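Local coordinates for mitogen-activated protein kinase kinase kinase 7 interacting protein 1 (PDB 2IRM) that probably acts as an adapter that binds the kinase TAK1 and triggers its autophosphorylation and activation in JNK and NF-kappa-B signalling, at residues Ile55-Gly61 against Ser152-Val158; Asp87-Lys91 against Ser165-Leu169; Glu204-Leu208 against Ser225-Ile229. One frame throughout, in Å; residues are numbered along the deposited sequence.

Contact 1 (Ile55-Gly61 against Ser152-Val158); sequences ILSGHNG and SVGSSAV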
ATOM      1  N   ILE A  55       3.378  -2.732   5.477  1.00 43.60           N
ATOM      2  CA  ILE A  55       3.967  -2.426   4.180  1.00 43.58           C
ATOM      3  C   ILE A  55       3.613  -1.002   3.829  1.00 43.48           C
ATOM      4  O   ILE A  55       2.461  -0.584   3.928  1.00 43.38           O
ATOM      5  CB  ILE A  55       3.476  -3.335   3.039  1.00 43.55           C
ATOM      6  CG1 ILE A  55       3.553  -4.807   3.423  1.00 43.45           C
ATOM      7  CG2 ILE A  55       4.307  -3.086   1.790  1.00 43.63           C
ATOM      8  CD1 ILE A  55       2.855  -5.710   2.436  1.00 43.80           C
ATOM      9  N   LEU A  56       4.624  -0.256   3.427  1.00 43.76           N
ATOM     10  CA  LEU A  56       4.428   1.106   2.991  1.00 44.01           C
ATOM     11  C   LEU A  56       4.897   1.219   1.564  1.00 44.19           C
ATOM     12  O   LEU A  56       6.087   1.007   1.272  1.00 44.22           O
ATOM     13  CB  LEU A  56       5.175   2.074   3.897  1.00 43.82           C
ATOM     14  CG  LEU A  56       4.380   2.237   5.183  1.00 44.18           C
ATOM     15  CD1 LEU A  56       4.888   1.267   6.246  1.00 43.97           C
ATOM     16  CD2 LEU A  56       4.458   3.671   5.649  1.00 44.87           C
ATOM     17  N   SER A  57       3.952   1.520   0.676  1.00 44.04           N
ATOM     18  CA  SER A  57       4.240   1.578  -0.743  1.00 43.93           C
ATOM     19  C   SER A  57       4.489   3.000  -1.154  1.00 43.78           C
ATOM     20  O   SER A  57       3.584   3.815  -1.142  1.00 43.74           O
ATOM     21  CB  SER A  57       3.090   0.984  -1.532  1.00 44.06           C
ATOM     22  OG  SER A  57       3.025  -0.415  -1.319  1.00 44.90           O
ATOM     23  N   GLY A  58       5.733   3.298  -1.496  1.00 44.11           N
ATOM     24  CA  GLY A  58       6.100   4.644  -1.911  1.00 44.61           C
ATOM     25  C   GLY A  58       5.607   4.925  -3.318  1.00 44.92           C
ATOM     26  O   GLY A  58       5.710   4.062  -4.197  1.00 45.03           O
ATOM     27  N   HIS A  59       5.063   6.124  -3.523  1.00 44.94           N
ATOM     28  CA  HIS A  59       4.627   6.570  -4.844  1.00 45.16           C
ATOM     29  C   HIS A  59       5.508   7.682  -5.418  1.00 45.00           C
ATOM     30  O   HIS A  59       5.692   8.730  -4.789  1.00 45.15           O
ATOM     31  CB  HIS A  59       3.167   7.003  -4.791  1.00 45.22           C
ATOM     32  CG  HIS A  59       2.241   5.900  -4.402  1.00 46.38           C
ATOM     33  ND1 HIS A  59       1.420   5.971  -3.294  1.00 47.46           N
ATOM     34  CD2 HIS A  59       2.031   4.680  -4.955  1.00 46.83           C
ATOM     35  CE1 HIS A  59       0.733   4.847  -3.191  1.00 47.64           C
ATOM     36  NE2 HIS A  59       1.082   4.048  -4.188  1.00 47.65           N
ATOM     37  N   ASN A  60       6.038   7.446  -6.614  1.00 44.79           N
ATOM     38  CA  ASN A  60       6.968   8.374  -7.277  1.00 45.22           C
ATOM     39  C   ASN A  60       8.241   8.629  -6.479  1.00 45.26           C
ATOM     40  O   ASN A  60       9.084   9.432  -6.882  1.00 45.30           O
ATOM     41  CB  ASN A  60       6.308   9.715  -7.614  1.00 45.28           C
ATOM     42  CG  ASN A  60       4.947   9.550  -8.241  1.00 46.28           C
ATOM     43  OD1 ASN A  60       4.813   9.007  -9.341  1.00 46.77           O
ATOM     44  ND2 ASN A  60       3.919  10.024  -7.545  1.00 47.27           N
ATOM     45  N   GLY A  61       8.377   7.946  -5.348  1.00 45.27           N
ATOM     46  CA  GLY A  61       9.535   8.120  -4.496  1.00 45.20           C
ATOM     47  C   GLY A  61       9.486   7.229  -3.278  1.00 45.21           C
ATOM     48  O   GLY A  61       8.416   6.768  -2.867  1.00 45.38           O
ATOM     49  N   SER A 152       5.358  15.478  -5.452  1.00 48.53           N
ATOM     50  CA  SER A 152       4.317  14.539  -5.827  1.00 48.44           C
ATOM     51  C   SER A 152       4.576  13.219  -5.117  1.00 48.22           C
ATOM     52  O   SER A 152       3.801  12.267  -5.267  1.00 48.44           O
ATOM     53  CB  SER A 152       4.338  14.294  -7.335  1.00 48.59           C
ATOM     54  OG  SER A 152       5.386  13.394  -7.690  1.00 49.06           O
ATOM     55  N   VAL A 153       5.682  13.156  -4.371  1.00 47.54           N
ATOM     56  CA  VAL A 153       6.064  11.936  -3.664  1.00 46.93           C
ATOM     57  C   VAL A 153       5.191  11.757  -2.429  1.00 46.41           C
ATOM     58  O   VAL A 153       5.004  12.695  -1.660  1.00 46.41           O
ATOM     59  CB  VAL A 153       7.571  11.926  -3.267  1.00 46.98           C
ATOM     60  CG1 VAL A 153       7.907  10.699  -2.433  1.00 46.77           C
ATOM     61  CG2 VAL A 153       8.468  11.961  -4.513  1.00 47.16           C
ATOM     62  N   GLY A 154       4.652  10.552  -2.268  1.00 45.75           N
ATOM     63  CA  GLY A 154       3.894  10.175  -1.084  1.00 45.11           C
ATOM     64  C   GLY A 154       3.919   8.672  -0.893  1.00 44.71           C
ATOM     65  O   GLY A 154       4.716   7.982  -1.531  1.00 44.60           O
ATOM     66  N   SER A 155       3.050   8.155  -0.026  1.00 44.40           N
ATOM     67  CA  SER A 155       3.031   6.717   0.244  1.00 44.39           C
ATOM     68  C   SER A 155       1.703   6.146   0.730  1.00 44.34           C
ATOM     69  O   SER A 155       1.060   6.705   1.621  1.00 44.69           O
ATOM     70  CB  SER A 155       4.116   6.344   1.251  1.00 44.38           C
ATOM     71  OG  SER A 155       4.159   4.945   1.440  1.00 44.76           O
ATOM     72  N   SER A 156       1.305   5.023   0.141  1.00 44.01           N
ATOM     73  CA  SER A 156       0.252   4.202   0.714  1.00 43.76           C
ATOM     74  C   SER A 156       0.855   3.455   1.884  1.00 43.49           C
ATOM     75  O   SER A 156       2.080   3.331   1.972  1.00 43.56           O
ATOM     76  CB  SER A 156      -0.273   3.204  -0.315  1.00 43.85           C
ATOM     77  OG  SER A 156      -1.237   3.808  -1.148  1.00 43.96           O
ATOM     78  N   ALA A 157       0.001   2.939   2.764  1.00 43.21           N
ATOM     79  CA  ALA A 157       0.450   2.245   3.975  1.00 42.81           C
ATOM     80  C   ALA A 157      -0.563   1.211   4.442  1.00 42.48           C
ATOM     81  O   ALA A 157      -1.767   1.458   4.387  1.00 43.24           O
ATOM     82  CB  ALA A 157       0.693   3.257   5.075  1.00 42.68           C
ATOM     83  N   VAL A 158      -0.089   0.059   4.903  1.00 41.82           N
ATOM     84  CA  VAL A 158      -0.959  -0.870   5.633  1.00 41.30           C
ATOM     85  C   VAL A 158      -0.215  -1.424   6.827  1.00 41.23           C
ATOM     86  O   VAL A 158       0.815  -2.074   6.665  1.00 41.27           O
ATOM     87  CB  VAL A 158      -1.445  -2.038   4.759  1.00 41.21           C
ATOM     88  CG1 VAL A 158      -0.263  -2.839   4.224  1.00 41.23           C
ATOM     89  CG2 VAL A 158      -2.401  -2.934   5.540  1.00 40.63           C
TER
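Two antiparallel strands of a PP2C-type beta-sandwich pair here, distant in sequence but adjacent in one sheet. The axes of segments 55-59 and 154-158 come within 4.4 Å, their N-to-C directions 157° apart. Backbone bonding dominates. Ile55 pairs with Val158 (Ile55 N to Val158 O 2.9 Å, Val158 N to Ile55 O 2.8 Å), Ser57 with Ser156 (Ser57 N to Ser156 O and Ser156 N to Ser57 O, both 2.9 Å) and His59 with Gly154 (His59 N to Gly154 O 2.7 Å, Gly154 N to His59 O 3.3 Å). The non-hydrogen-bonded pairs Leu56-Ala157 and Gly58-Ser155 lie between them, with CA-H...O contacts such as Leu56 CA to Ser156 O at 3.4 Å. Apolar packing divides over two faces: Ile55 CB meets Val158 CG1 at 4.0 Å beside Leu273 of the second sheet, while Leu56 CG meets Ala157 CB at 3.8 Å on the face covered by helix 63-75. By its sequence, Ser57-Gly61 (SGHNG) probably corresponds to the DGHGG motif of active PP2C phosphatases, with serine where those have the metal-binding aspartate; Ser57 OG bonds to Asp39 and Ser276. Ser57, His59 and Ser156 share the sheet face of Ile55 and Val158. Ser156 OG, bonded to Asn174 N, lies 3.0 Å from His59 CE1 at the ring edge. Past the strand end, Asn60 ND2 donates to Ser152 O at 3.2 Å.

Contact 2 (Asp87-Lys91 against Ser165-Leu169); sequences DEAVK and SHLYL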
ATOM      1  N   ASP A  87      -9.243  -0.885  23.674  1.00 57.43           N
ATOM      2  CA  ASP A  87      -9.052  -0.956  22.229  1.00 57.17           C
ATOM      3  C   ASP A  87      -9.148   0.435  21.601  1.00 56.91           C
ATOM      4  O   ASP A  87      -8.377   0.762  20.704  1.00 56.87           O
ATOM      5  CB  ASP A  87     -10.084  -1.905  21.598  1.00 57.19           C
ATOM      6  CG  ASP A  87     -10.096  -3.295  22.245  1.00 57.50           C
ATOM      7  OD1 ASP A  87     -10.467  -4.262  21.545  1.00 57.56           O
ATOM      8  OD2 ASP A  87      -9.748  -3.430  23.445  1.00 57.83           O
ATOM      9  N   GLU A  88     -10.084   1.249  22.095  1.00 56.65           N
ATOM     10  CA  GLU A  88     -10.274   2.633  21.639  1.00 56.36           C
ATOM     11  C   GLU A  88      -9.019   3.471  21.805  1.00 55.74           C
ATOM     12  O   GLU A  88      -8.683   4.267  20.927  1.00 55.71           O
ATOM     13  CB  GLU A  88     -11.425   3.308  22.392  1.00 56.64           C
ATOM     14  CG  GLU A  88     -12.817   2.991  21.856  1.00 57.84           C
ATOM     15  CD  GLU A  88     -13.269   1.568  22.168  1.00 59.09           C
ATOM     16  OE1 GLU A  88     -13.484   1.251  23.366  1.00 58.56           O
ATOM     17  OE2 GLU A  88     -13.409   0.777  21.203  1.00 59.68           O
ATOM     18  N   ALA A  89      -8.338   3.296  22.937  1.00 54.97           N
ATOM     19  CA  ALA A  89      -7.096   4.014  23.207  1.00 54.27           C
ATOM     20  C   ALA A  89      -5.962   3.569  22.284  1.00 53.68           C
ATOM     21  O   ALA A  89      -5.201   4.400  21.796  1.00 53.60           O
ATOM     22  CB  ALA A  89      -6.697   3.863  24.660  1.00 54.36           C
ATOM     23  N   VAL A  90      -5.862   2.264  22.041  1.00 52.96           N
ATOM     24  CA  VAL A  90      -4.868   1.724  21.109  1.00 52.36           C
ATOM     25  C   VAL A  90      -5.127   2.191  19.677  1.00 52.22           C
ATOM     26  O   VAL A  90      -4.193   2.494  18.951  1.00 52.11           O
ATOM     27  CB  VAL A  90      -4.817   0.187  21.160  1.00 52.25           C
ATOM     28  CG1 VAL A  90      -3.841  -0.358  20.126  1.00 51.68           C
ATOM     29  CG2 VAL A  90      -4.429  -0.279  22.553  1.00 52.29           C
ATOM     30  N   LYS A  91      -6.396   2.240  19.282  1.00 52.20           N
ATOM     31  CA  LYS A  91      -6.787   2.797  17.993  1.00 52.27           C
ATOM     32  C   LYS A  91      -6.361   4.260  17.911  1.00 52.25           C
ATOM     33  O   LYS A  91      -5.729   4.670  16.947  1.00 52.20           O
ATOM     34  CB  LYS A  91      -8.302   2.674  17.774  1.00 52.42           C
ATOM     35  CG  LYS A  91      -8.796   1.260  17.454  1.00 52.62           C
ATOM     36  CD  LYS A  91     -10.277   1.057  17.814  1.00 52.47           C
ATOM     37  CE  LYS A  91     -11.198   1.405  16.657  1.00 53.11           C
ATOM     38  NZ  LYS A  91     -12.584   0.934  16.905  1.00 52.95           N
ATOM     39  N   SER A 165      -2.921 -10.873  21.800  1.00 41.78           N
ATOM     40  CA  SER A 165      -4.117 -11.595  21.335  1.00 42.12           C
ATOM     41  C   SER A 165      -5.170 -10.701  20.656  1.00 42.16           C
ATOM     42  O   SER A 165      -6.327 -11.105  20.482  1.00 42.22           O
ATOM     43  CB  SER A 165      -4.745 -12.424  22.472  1.00 42.27           C
ATOM     44  OG  SER A 165      -3.815 -13.355  23.009  1.00 42.56           O
ATOM     45  N   HIS A 166      -4.759  -9.499  20.266  1.00 42.21           N
ATOM     46  CA  HIS A 166      -5.651  -8.549  19.612  1.00 42.41           C
ATOM     47  C   HIS A 166      -4.989  -7.960  18.375  1.00 42.46           C
ATOM     48  O   HIS A 166      -3.838  -7.510  18.424  1.00 42.51           O
ATOM     49  CB  HIS A 166      -6.042  -7.417  20.564  1.00 42.49           C
ATOM     50  CG  HIS A 166      -7.145  -7.764  21.516  1.00 43.01           C
ATOM     51  ND1 HIS A 166      -8.427  -8.049  21.098  1.00 43.43           N
ATOM     52  CD2 HIS A 166      -7.166  -7.834  22.869  1.00 43.56           C
ATOM     53  CE1 HIS A 166      -9.186  -8.298  22.152  1.00 44.00           C
ATOM     54  NE2 HIS A 166      -8.445  -8.173  23.239  1.00 43.76           N
ATOM     55  N   LEU A 167      -5.726  -7.956  17.271  1.00 42.32           N
ATOM     56  CA  LEU A 167      -5.224  -7.424  16.022  1.00 42.27           C
ATOM     57  C   LEU A 167      -5.844  -6.067  15.730  1.00 42.28           C
ATOM     58  O   LEU A 167      -7.064  -5.912  15.762  1.00 42.38           O
ATOM     59  CB  LEU A 167      -5.515  -8.397  14.882  1.00 42.30           C
ATOM     60  CG  LEU A 167      -5.401  -7.875  13.449  1.00 42.18           C
ATOM     61  CD1 LEU A 167      -3.961  -7.520  13.099  1.00 41.62           C
ATOM     62  CD2 LEU A 167      -5.956  -8.914  12.489  1.00 42.38           C
ATOM     63  N   TYR A 168      -4.988  -5.092  15.451  1.00 42.13           N
ATOM     64  CA  TYR A 168      -5.419  -3.748  15.112  1.00 42.02           C
ATOM     65  C   TYR A 168      -4.888  -3.462  13.738  1.00 42.35           C
ATOM     66  O   TYR A 168      -3.809  -3.931  13.384  1.00 42.63           O
ATOM     67  CB  TYR A 168      -4.844  -2.748  16.105  1.00 41.70           C
ATOM     68  CG  TYR A 168      -5.414  -2.908  17.486  1.00 41.49           C
ATOM     69  CD1 TYR A 168      -4.957  -3.914  18.340  1.00 41.21           C
ATOM     70  CD2 TYR A 168      -6.422  -2.066  17.940  1.00 41.42           C
ATOM     71  CE1 TYR A 168      -5.491  -4.077  19.612  1.00 40.88           C
ATOM     72  CE2 TYR A 168      -6.960  -2.218  19.217  1.00 41.62           C
ATOM     73  CZ  TYR A 168      -6.488  -3.225  20.043  1.00 41.09           C
ATOM     74  OH  TYR A 168      -7.020  -3.379  21.297  1.00 41.15           O
ATOM     75  N   LEU A 169      -5.632  -2.696  12.957  1.00 42.68           N
ATOM     76  CA  LEU A 169      -5.258  -2.491  11.571  1.00 43.18           C
ATOM     77  C   LEU A 169      -5.505  -1.056  11.138  1.00 43.47           C
ATOM     78  O   LEU A 169      -6.628  -0.557  11.202  1.00 43.92           O
ATOM     79  CB  LEU A 169      -6.023  -3.479  10.685  1.00 43.36           C
ATOM     80  CG  LEU A 169      -5.619  -3.725   9.223  1.00 44.26           C
ATOM     81  CD1 LEU A 169      -6.142  -2.621   8.296  1.00 45.33           C
ATOM     82  CD2 LEU A 169      -4.114  -3.921   9.046  1.00 44.45           C
TER
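Tyr168 gives up 101 Å² to this contact, about half of the 213 Å² buried between the two segments, and its ring lies against the first turn of a helix. Val90 points at it: CG1 stands 3.7 Å from the ring centroid of Tyr168 and just 9° off the ring normal, a CH-pi contact square on the face, and the same CG1 is 3.7 Å from Tyr168 CE2. Lys91 contributes its aliphatic part at the ring edge, CG to Tyr168 CD2 4.1 Å, before the rest of the chain leads away. The helix segment crosses strand 166-169 at -37° with the axes 9.9 Å apart, the spacing of a helix laid on a beta-sheet; in the PP2C alpha-beta-beta-alpha sandwich this is helix 87-108 packing on an outer face. Leu167 and Leu169 point the other way from the strand, where Leu169 meets Val158 and Ala160 of strand 154-163. Asp87, second in buried area at 46 Å², closes the phenol end. Its CG comes within 3.2 Å of Tyr168 OH, but OD2 at 3.5 Å from that OH has too poor an angle for a hydrogen bond. Its OD1 also lies over one face of the His166 ring, 4.3 Å from His166 CE1. Meanwhile Asp87 O accepts the helical bond from Lys91 N at 2.9 Å.

Contact 3 (Glu204-Leu208 against Ser225-Ile229); sequences EAARL and STRCI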
ATOM      1  N   GLU A 204     -15.038   5.869  -2.947  1.00 44.09           N
ATOM      2  CA  GLU A 204     -14.008   6.789  -3.418  1.00 43.53           C
ATOM      3  C   GLU A 204     -14.349   7.351  -4.799  1.00 43.27           C
ATOM      4  O   GLU A 204     -14.204   8.555  -5.027  1.00 43.30           O
ATOM      5  CB  GLU A 204     -12.616   6.163  -3.373  1.00 43.24           C
ATOM      6  CG  GLU A 204     -12.041   6.085  -1.980  1.00 43.06           C
ATOM      7  CD  GLU A 204     -11.868   7.455  -1.332  1.00 44.51           C
ATOM      8  OE1 GLU A 204     -12.781   7.932  -0.603  1.00 46.74           O
ATOM      9  OE2 GLU A 204     -10.814   8.070  -1.548  1.00 44.92           O
ATOM     10  N   ALA A 205     -14.842   6.509  -5.705  1.00 42.70           N
ATOM     11  CA  ALA A 205     -15.274   7.022  -7.008  1.00 42.31           C
ATOM     12  C   ALA A 205     -16.304   8.139  -6.820  1.00 42.10           C
ATOM     13  O   ALA A 205     -16.166   9.233  -7.394  1.00 42.31           O
ATOM     14  CB  ALA A 205     -15.818   5.919  -7.879  1.00 42.05           C
ATOM     15  N   ALA A 206     -17.304   7.876  -5.979  1.00 41.49           N
ATOM     16  CA  ALA A 206     -18.367   8.838  -5.706  1.00 40.98           C
ATOM     17  C   ALA A 206     -17.861  10.101  -5.027  1.00 40.80           C
ATOM     18  O   ALA A 206     -18.447  11.161  -5.200  1.00 40.74           O
ATOM     19  CB  ALA A 206     -19.441   8.210  -4.869  1.00 41.05           C
ATOM     20  N   ARG A 207     -16.792   9.987  -4.240  1.00 40.78           N
ATOM     21  CA  ARG A 207     -16.199  11.166  -3.597  1.00 40.51           C
ATOM     22  C   ARG A 207     -15.649  12.094  -4.660  1.00 40.70           C
ATOM     23  O   ARG A 207     -15.794  13.312  -4.561  1.00 40.35           O
ATOM     24  CB  ARG A 207     -15.077  10.792  -2.627  1.00 40.11           C
ATOM     25  CG  ARG A 207     -15.094  11.645  -1.401  1.00 39.27           C
ATOM     26  CD  ARG A 207     -13.783  11.769  -0.626  1.00 38.88           C
ATOM     27  NE  ARG A 207     -12.667  10.954  -1.081  1.00 38.45           N
ATOM     28  CZ  ARG A 207     -11.574  11.475  -1.633  1.00 40.10           C
ATOM     29  NH1 ARG A 207     -11.482  12.791  -1.789  1.00 40.45           N
ATOM     30  NH2 ARG A 207     -10.569  10.698  -2.025  1.00 41.09           N
ATOM     31  N   LEU A 208     -15.035  11.493  -5.683  1.00 41.02           N
ATOM     32  CA  LEU A 208     -14.371  12.229  -6.740  1.00 41.44           C
ATOM     33  C   LEU A 208     -15.396  12.836  -7.684  1.00 41.62           C
ATOM     34  O   LEU A 208     -15.371  14.036  -7.953  1.00 42.03           O
ATOM     35  CB  LEU A 208     -13.391  11.327  -7.469  1.00 41.42           C
ATOM     36  CG  LEU A 208     -12.164  10.885  -6.649  1.00 42.69           C
ATOM     37  CD1 LEU A 208     -11.270   9.962  -7.444  1.00 43.65           C
ATOM     38  CD2 LEU A 208     -11.324  12.043  -6.146  1.00 44.32           C
ATOM     39  N   SER A 225      -3.987   6.215  -5.875  1.00 50.39           N
ATOM     40  CA  SER A 225      -4.560   6.147  -4.561  1.00 50.27           C
ATOM     41  C   SER A 225      -5.160   7.512  -4.302  1.00 50.44           C
ATOM     42  O   SER A 225      -4.550   8.535  -4.595  1.00 50.89           O
ATOM     43  CB  SER A 225      -3.501   5.798  -3.520  1.00 50.09           C
ATOM     44  OG  SER A 225      -2.547   6.827  -3.420  1.00 50.23           O
ATOM     45  N   THR A 226      -6.366   7.514  -3.760  1.00 50.43           N
ATOM     46  CA  THR A 226      -7.144   8.720  -3.567  1.00 50.11           C
ATOM     47  C   THR A 226      -7.007   9.193  -2.126  1.00 50.13           C
ATOM     48  O   THR A 226      -7.638  10.175  -1.711  1.00 50.52           O
ATOM     49  CB  THR A 226      -8.605   8.412  -3.858  1.00 50.05           C
ATOM     50  OG1 THR A 226      -9.000   7.308  -3.045  1.00 49.99           O
ATOM     51  CG2 THR A 226      -8.788   8.017  -5.311  1.00 49.58           C
ATOM     52  N   ARG A 227      -6.216   8.452  -1.358  1.00 49.72           N
ATOM     53  CA  ARG A 227      -5.784   8.848  -0.018  1.00 49.32           C
ATOM     54  C   ARG A 227      -4.384   8.298   0.130  1.00 49.59           C
ATOM     55  O   ARG A 227      -4.052   7.285  -0.487  1.00 49.70           O
ATOM     56  CB  ARG A 227      -6.677   8.250   1.069  1.00 48.94           C
ATOM     57  CG  ARG A 227      -8.070   8.812   1.125  1.00 47.14           C
ATOM     58  CD  ARG A 227      -8.865   8.223   2.261  1.00 44.23           C
ATOM     59  NE  ARG A 227     -10.288   8.229   1.936  1.00 43.42           N
ATOM     60  CZ  ARG A 227     -11.273   7.956   2.789  1.00 43.16           C
ATOM     61  NH1 ARG A 227     -11.022   7.648   4.055  1.00 43.34           N
ATOM     62  NH2 ARG A 227     -12.528   7.993   2.370  1.00 43.81           N
ATOM     63  N   CYS A 228      -3.559   8.970   0.925  1.00 49.77           N
ATOM     64  CA  CYS A 228      -2.166   8.549   1.153  1.00 50.32           C
ATOM     65  C   CYS A 228      -1.428   9.529   2.062  1.00 49.94           C
ATOM     66  O   CYS A 228      -1.955  10.584   2.431  1.00 50.05           O
ATOM     67  CB  CYS A 228      -1.394   8.392  -0.167  1.00 50.36           C
ATOM     68  SG  CYS A 228      -1.120   9.952  -1.047  1.00 52.61           S
ATOM     69  N   ILE A 229      -0.207   9.170   2.421  1.00 49.42           N
ATOM     70  CA  ILE A 229       0.620  10.039   3.221  1.00 49.34           C
ATOM     71  C   ILE A 229       1.341  10.979   2.268  1.00 49.29           C
ATOM     72  O   ILE A 229       1.875  10.538   1.246  1.00 49.68           O
ATOM     73  CB  ILE A 229       1.619   9.218   4.055  1.00 49.30           C
ATOM     74  CG1 ILE A 229       0.876   8.480   5.165  1.00 48.94           C
ATOM     75  CG2 ILE A 229       2.709  10.111   4.639  1.00 49.43           C
ATOM     76  CD1 ILE A 229       1.388   7.102   5.427  1.00 48.95           C
TER
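Ser225 turns its CB away from the helix and toward Ser156 and Asn174; its OG makes a weak 3.3 Å bond to Arg227 O, bridging one residue of the irregular loop. Thr226 then faces the helix and loses 77 Å² to it. Its OG1 donates to Glu204 OE2 across a very short 2.5 Å, while its methyl CG2 packs on Leu208 CD1 at 3.8 Å, so one small side chain meets both the charged and the apolar residue of successive helical turns. The backbone of Thr226 is bonded to His197, which ties the loop to the chain just before helix 202-209. By its order in the sequence, the excursion from this helix to the loop probably corresponds to the flap region of PP2C phosphatases, here closed back on itself by a salt-bridge network round the buried Glu204. Arg227 joins the network: its CB points sideways, yet the extended side chain lets NH2 form a hydrogen-bonded salt bridge with Glu204 OE1 at 3.0 Å, in the plane of the guanidinium. Arg207, one turn along from Glu204, grips the same carboxylate with both oxygens engaged, NE to Glu204 OE1 3.1 Å and NH2 to Glu204 OE2 2.7 Å. The two arginines therefore come close, Arg207 NE to Arg227 NH2 4.5 Å, both on the same oxygen, Glu204 OE1, whose negative charge offsets their like charges; the NH1 atoms are bonded elsewhere, that of Arg207 to Pro251 O and that of Arg227 to Glu255 O.

Overall arrangement
Contacts 1 and 2 share a sheet: the neighbouring strands 154-163 and 166-172 follow each other in the chain, and Val158 CG2 touches Leu169 CD2 at 4.0 Å, though the contact centres are 24 Å apart. Contact 3 joins contact 1 from the other end. Its centre is 14 Å away, and Ser155 O sits 2.9 Å from Ile229 N, a probable hydrogen bond. Ser225 OG also comes within 3.8 Å of His59 CE1, so the loop packs against the run that probably corresponds to the metal-binding motif of active PP2C phosphatases; no metal site is established here. Contacts 2 and 3 do not touch, their nearest atoms about 12 Å apart; contact 2 lies about 20 Å from the chain centre.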